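Local coordinates for protein LIP (Serratia marcescens, PDB 4A1R) that serves as a membrane-bound lipoprotein component of the type VI secretion system, built as a beta-sandwich, at residues A[93-98]-A[104-109]; A[18-23]-A[72-77]. All coordinates share one frame; numbering follows the deposited sequence.

Interaction 1 (A[93-98]-A[104-109])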
loop_
_atom_site.group_PDB
_atom_site.type_symbol
_atom_site.label_atom_id
_atom_site.label_comp_id
_atom_site.label_asym_id
_atom_site.label_seq_id
_atom_site.Cartn_x
_atom_site.Cartn_y
_atom_site.Cartn_z
ATOM N N GLY A 93 -3.811 1.467 2.268
ATOM C CA GLY A 93 -3.343 2.587 1.421
ATOM C C GLY A 93 -1.856 2.415 1.130
ATOM O O GLY A 93 -1.087 2.001 2.003
ATOM N N VAL A 94 -1.427 2.711 -0.091
ATOM C CA VAL A 94 -0.006 2.573 -0.425
ATOM C C VAL A 94 0.392 3.911 -1.043
ATOM O O VAL A 94 -0.351 4.451 -1.891
ATOM C CB VAL A 94 0.299 1.403 -1.398
ATOM C CG1 VAL A 94 1.808 1.206 -1.559
ATOM C CG2 VAL A 94 -0.344 0.103 -0.929
ATOM N N ILE A 95 1.519 4.457 -0.577
ATOM C CA ILE A 95 2.080 5.739 -1.048
ATOM C C ILE A 95 3.494 5.451 -1.570
ATOM O O ILE A 95 4.263 4.720 -0.936
ATOM C CB ILE A 95 2.182 6.786 0.118
ATOM C CG1 ILE A 95 0.805 7.112 0.689
ATOM C CG2 ILE A 95 2.874 8.092 -0.343
ATOM C CD1 ILE A 95 0.809 7.955 1.948
ATOM N N ALA A 96 3.852 6.007 -2.723
ATOM C CA ALA A 96 5.218 5.844 -3.267
ATOM C C ALA A 96 5.742 7.276 -3.414
ATOM O O ALA A 96 5.140 8.061 -4.135
ATOM C CB ALA A 96 5.174 5.212 -4.642
ATOM N N GLU A 97 6.828 7.615 -2.730
ATOM C CA GLU A 97 7.292 9.032 -2.709
ATOM C C GLU A 97 8.230 9.304 -3.909
ATOM O O GLU A 97 9.460 9.450 -3.762
ATOM C CB GLU A 97 7.958 9.359 -1.365
ATOM C CG GLU A 97 7.035 9.093 -0.157
ATOM C CD GLU A 97 7.508 9.702 1.173
ATOM O OE1 GLU A 97 8.628 10.230 1.232
ATOM O OE2 GLU A 97 6.730 9.639 2.161
ATOM N N TYR A 98 7.655 9.300 -5.112
ATOM C CA TYR A 98 8.406 9.647 -6.321
ATOM C C TYR A 98 9.021 11.052 -6.179
ATOM O O TYR A 98 8.365 11.958 -5.664
ATOM C CB TYR A 98 7.474 9.686 -7.540
ATOM C CG TYR A 98 6.998 8.312 -7.998
ATOM C CD1 TYR A 98 7.750 7.558 -8.904
ATOM C CD2 TYR A 98 5.811 7.778 -7.510
ATOM C CE1 TYR A 98 7.312 6.321 -9.334
ATOM C CE2 TYR A 98 5.377 6.528 -7.919
ATOM C CZ TYR A 98 6.137 5.797 -8.823
ATOM O OH TYR A 98 5.704 4.544 -9.238
ATOM N N LYS A 104 2.068 11.077 -11.820
ATOM C CA LYS A 104 2.360 9.733 -11.320
ATOM C C LYS A 104 1.244 9.263 -10.406
ATOM O O LYS A 104 0.626 10.068 -9.690
ATOM C CB LYS A 104 3.698 9.694 -10.567
ATOM C CG LYS A 104 4.876 10.256 -11.334
ATOM C CD LYS A 104 5.870 9.210 -11.753
ATOM C CE LYS A 104 7.132 9.862 -12.311
ATOM N NZ LYS A 104 6.822 11.286 -12.717
ATOM N N THR A 105 0.959 7.958 -10.439
ATOM C CA THR A 105 0.013 7.387 -9.477
ATOM C C THR A 105 0.830 7.073 -8.217
ATOM O O THR A 105 1.371 5.969 -8.061
ATOM C CB THR A 105 -0.710 6.131 -10.055
ATOM O OG1 THR A 105 -1.315 6.478 -11.314
ATOM C CG2 THR A 105 -1.815 5.632 -9.086
ATOM N N TRP A 106 0.951 8.079 -7.350
ATOM C CA TRP A 106 1.792 7.958 -6.150
ATOM C C TRP A 106 1.040 7.418 -4.966
ATOM O O TRP A 106 1.634 7.164 -3.906
ATOM C CB TRP A 106 2.438 9.311 -5.794
ATOM C CG TRP A 106 1.500 10.488 -5.646
ATOM C CD1 TRP A 106 1.241 11.469 -6.611
ATOM C CD2 TRP A 106 0.718 10.907 -4.464
ATOM N NE1 TRP A 106 0.388 12.411 -6.129
ATOM C CE2 TRP A 106 0.023 12.134 -4.855
ATOM C CE3 TRP A 106 0.545 10.413 -3.157
ATOM C CZ2 TRP A 106 -0.816 12.817 -3.978
ATOM C CZ3 TRP A 106 -0.318 11.105 -2.292
ATOM C CH2 TRP A 106 -0.989 12.271 -2.693
ATOM N N ARG A 107 -0.277 7.289 -5.099
ATOM C CA ARG A 107 -1.119 6.668 -4.029
ATOM C C ARG A 107 -2.140 5.688 -4.615
ATOM O O ARG A 107 -2.768 5.969 -5.672
ATOM C CB ARG A 107 -1.812 7.774 -3.238
ATOM C CG ARG A 107 -3.244 7.563 -2.802
ATOM C CD ARG A 107 -3.847 8.857 -2.235
ATOM N NE ARG A 107 -4.035 9.907 -3.246
ATOM C CZ ARG A 107 -4.269 11.190 -2.976
ATOM N NH1 ARG A 107 -4.386 11.617 -1.712
ATOM N NH2 ARG A 107 -4.394 12.058 -3.979
ATOM N N ILE A 108 -2.302 4.537 -3.952
ATOM C CA ILE A 108 -3.414 3.628 -4.271
ATOM C C ILE A 108 -4.073 3.148 -2.974
ATOM O O ILE A 108 -3.433 3.086 -1.914
ATOM C CB ILE A 108 -3.008 2.412 -5.154
ATOM C CG1 ILE A 108 -2.053 1.449 -4.407
ATOM C CG2 ILE A 108 -2.529 2.819 -6.555
ATOM C CD1 ILE A 108 -1.610 0.225 -5.193
ATOM N N SER A 109 -5.361 2.850 -3.064
ATOM C CA SER A 109 -6.138 2.268 -1.967
ATOM C C SER A 109 -6.633 0.897 -2.396
ATOM O O SER A 109 -7.233 0.751 -3.466
ATOM C CB SER A 109 -7.336 3.145 -1.668
ATOM O OG SER A 109 -8.014 2.658 -0.520
#
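Val94 and Ile108 form a hydrogen-bonded pair in the antiparallel hairpin of strands 91-96 and 107-111, at one margin of a four-stranded sheet of the beta-sandwich. Val94 N donates to Ile108 O (2.7 Å), Ile108 N returns a bond to Val94 O, and Ala96 N bonds to Trp106 O. Val94 and Ile108 lie alongside each other, CB of Val94 on CG1 of Ile108 at 3.8 Å, and Leu142 covers this face.

Beyond the paired residues, Lys104 runs across the Tyr98 ring. Its CB nears CD2 of Tyr98 at 4.2 Å; a bend at chi2 (-110°) then carries CD over one ring face, 4.0 Å from the centroid, as a CH-pi contact. CE is still 4.2 Å from CD1 of Tyr98, and NZ bonds to Asn100 O in the connecting loop. Trp106 CB meets the edge of the same ring, whose OH bonds to Gly138 O.

On the face of Ile95 and Arg107, Arg107 NH1 hydrogen-bonds to Phe44 O and Ala47 O. The indole of Trp106 lies against this guanidinium, its CH2 over the centre of the group and 3.4 Å above the plane.

Interaction 2 (A[18-23]-A[72-77])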
loop_
_atom_site.group_PDB
_atom_site.type_symbol
_atom_site.label_atom_id
_atom_site.label_comp_id
_atom_site.label_asym_id
_atom_site.label_seq_id
_atom_site.Cartn_x
_atom_site.Cartn_y
_atom_site.Cartn_z
ATOM N N ARG A 18 13.128 -1.190 -13.377
ATOM C CA ARG A 18 14.496 -0.689 -13.512
ATOM C C ARG A 18 14.621 0.832 -13.678
ATOM O O ARG A 18 15.606 1.426 -13.247
ATOM C CB ARG A 18 15.205 -1.401 -14.668
ATOM C CG ARG A 18 15.783 -2.750 -14.273
ATOM C CD ARG A 18 16.745 -3.291 -15.325
ATOM N NE ARG A 18 18.125 -2.831 -15.129
ATOM C CZ ARG A 18 18.737 -1.912 -15.874
ATOM N NH1 ARG A 18 18.100 -1.329 -16.889
ATOM N NH2 ARG A 18 19.993 -1.573 -15.605
ATOM N N GLN A 19 13.627 1.452 -14.295
ATOM C CA GLN A 19 13.670 2.887 -14.572
ATOM C C GLN A 19 12.840 3.725 -13.617
ATOM O O GLN A 19 12.588 4.899 -13.894
ATOM C CB GLN A 19 13.199 3.192 -15.998
ATOM C CG GLN A 19 14.055 2.604 -17.119
ATOM C CD GLN A 19 15.547 2.806 -16.916
ATOM O OE1 GLN A 19 16.014 3.908 -16.606
ATOM N NE2 GLN A 19 16.307 1.734 -17.103
ATOM N N VAL A 20 12.379 3.123 -12.522
ATOM C CA VAL A 20 11.460 3.826 -11.637
ATOM C C VAL A 20 12.211 5.030 -11.052
ATOM O O VAL A 20 13.418 4.961 -10.734
ATOM C CB VAL A 20 10.906 2.900 -10.504
ATOM C CG1 VAL A 20 11.931 2.737 -9.395
ATOM C CG2 VAL A 20 9.565 3.412 -9.965
ATOM N N ASN A 21 11.494 6.142 -10.978
ATOM C CA ASN A 21 11.892 7.242 -10.131
ATOM C C ASN A 21 13.211 7.859 -10.534
ATOM O O ASN A 21 14.087 8.087 -9.693
ATOM C CB ASN A 21 11.987 6.756 -8.688
ATOM C CG ASN A 21 12.083 7.897 -7.700
ATOM O OD1 ASN A 21 11.422 8.925 -7.867
ATOM N ND2 ASN A 21 12.855 7.689 -6.638
ATOM N N ALA A 22 13.339 8.109 -11.830
ATOM C CA ALA A 22 14.486 8.788 -12.384
ATOM C C ALA A 22 13.958 10.106 -12.917
ATOM O O ALA A 22 13.128 10.143 -13.839
ATOM C CB ALA A 22 15.108 7.964 -13.497
ATOM N N ALA A 23 14.405 11.184 -12.288
ATOM C CA ALA A 23 14.155 12.531 -12.767
ATOM C C ALA A 23 14.750 12.720 -14.185
ATOM O O ALA A 23 15.565 11.905 -14.648
ATOM C CB ALA A 23 14.766 13.528 -11.788
ATOM N N LEU A 72 12.414 0.757 -1.828
ATOM C CA LEU A 72 12.418 -0.211 -2.896
ATOM C C LEU A 72 13.491 0.296 -3.876
ATOM O O LEU A 72 13.462 1.466 -4.266
ATOM C CB LEU A 72 11.010 -0.197 -3.497
ATOM C CG LEU A 72 10.443 -1.230 -4.445
ATOM C CD1 LEU A 72 10.615 -2.636 -3.889
ATOM C CD2 LEU A 72 8.980 -0.861 -4.651
ATOM N N THR A 73 14.446 -0.561 -4.215
ATOM C CA THR A 73 15.510 -0.283 -5.216
ATOM C C THR A 73 15.000 -0.475 -6.660
ATOM O O THR A 73 14.308 -1.450 -6.939
ATOM C CB THR A 73 16.686 -1.243 -4.996
ATOM O OG1 THR A 73 17.046 -1.204 -3.613
ATOM C CG2 THR A 73 17.919 -0.878 -5.873
ATOM N N PRO A 74 15.347 0.438 -7.586
ATOM C CA PRO A 74 14.972 0.218 -8.981
ATOM C C PRO A 74 15.395 -1.181 -9.431
ATOM O O PRO A 74 16.493 -1.617 -9.134
ATOM C CB PRO A 74 15.794 1.272 -9.726
ATOM C CG PRO A 74 15.896 2.390 -8.733
ATOM C CD PRO A 74 16.071 1.708 -7.413
ATOM N N GLY A 75 14.505 -1.887 -10.096
ATOM C CA GLY A 75 14.825 -3.235 -10.578
ATOM C C GLY A 75 14.547 -4.350 -9.591
ATOM O O GLY A 75 14.502 -5.515 -9.982
ATOM N N GLN A 76 14.325 -4.014 -8.319
ATOM C CA GLN A 76 14.104 -5.038 -7.285
ATOM C C GLN A 76 12.773 -5.773 -7.497
ATOM O O GLN A 76 11.773 -5.164 -7.829
ATOM C CB GLN A 76 14.158 -4.391 -5.904
ATOM C CG GLN A 76 14.368 -5.330 -4.731
ATOM C CD GLN A 76 14.740 -4.591 -3.451
ATOM O OE1 GLN A 76 14.235 -3.490 -3.165
ATOM N NE2 GLN A 76 15.638 -5.186 -2.678
ATOM N N THR A 77 12.769 -7.094 -7.313
ATOM C CA THR A 77 11.545 -7.886 -7.429
ATOM C C THR A 77 11.257 -8.674 -6.148
ATOM O O THR A 77 12.182 -9.153 -5.492
ATOM C CB THR A 77 11.595 -8.928 -8.572
ATOM O OG1 THR A 77 12.874 -9.568 -8.573
ATOM C CG2 THR A 77 11.362 -8.265 -9.919
#
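Pro74 fits against the backbone and side chain of the 18-23 loop, and the close part of this contact gathers round its ring. Pro74 CB touches the carbonyl O of Arg18 at 3.5 Å, and next to it the backbones themselves come close, with Arg18 CA 3.6 Å from Gly75 N. From the Val20 side, a single methyl does the work: CG1 meets Pro74 CA and Pro74 CG, each at 4.0 Å, the two side chains crossing at about a right angle. Val20 holds CG1 between its backbone N and carbonyl carbon (chi1 79°), which directs this branch to the proline. Pro28 also touches Pro74, so a second loop residue adds to the apolar cluster.

Towards solvent the contact thins. Arg18 is exposed; its CB bond points away from the turn, its CG passes Gly75 CA at 3.8 Å, and beyond CG the chain bends at chi3 and leaves the turn behind. Gly75 has a positive phi (88°), a conformation glycine readily takes at the third position of a type II turn, and with no side chain there Arg18 CG can pass close by.

The turn is braced from within. Gln76 N bonds to Thr73 O at 2.9 Å, and the Gln76 side chain, extended through chi1 and chi2, places OE1 where it accepts Thr73 N from above its amide plane; OE1 also receives Lys79 NZ. The contact between the loops is thus van der Waals in character, while polar bonds shape the turn. Proline followed by glycine at its centre is the classic sequence of a type II beta turn, which here links strands 64-72 and 79-84 at one end of the beta-sandwich.

Interaction 2 precedes interaction 1 along the chain, and their centres lie about 14 Å apart. Interaction 1 joins neighbouring strands of the antiparallel sheet, its centre about 7 Å from that of the chain; the centre of interaction 2, which brings together two loops, lies about 17 Å out. One loop runs from strand 9-16 of the mixed sheet to strand 31-38 of the antiparallel sheet; the other leads from strand 64-72 back to strand 79-84, so both connect the two sheets. Tyr98 joins the contacts: its CE1 packs on Val20 CG2 at 3.7 Å, and its CA lies 3.5 Å from Asn21 OD1. The hairpin end therefore touches the 18-23 loop at this end of the sandwich.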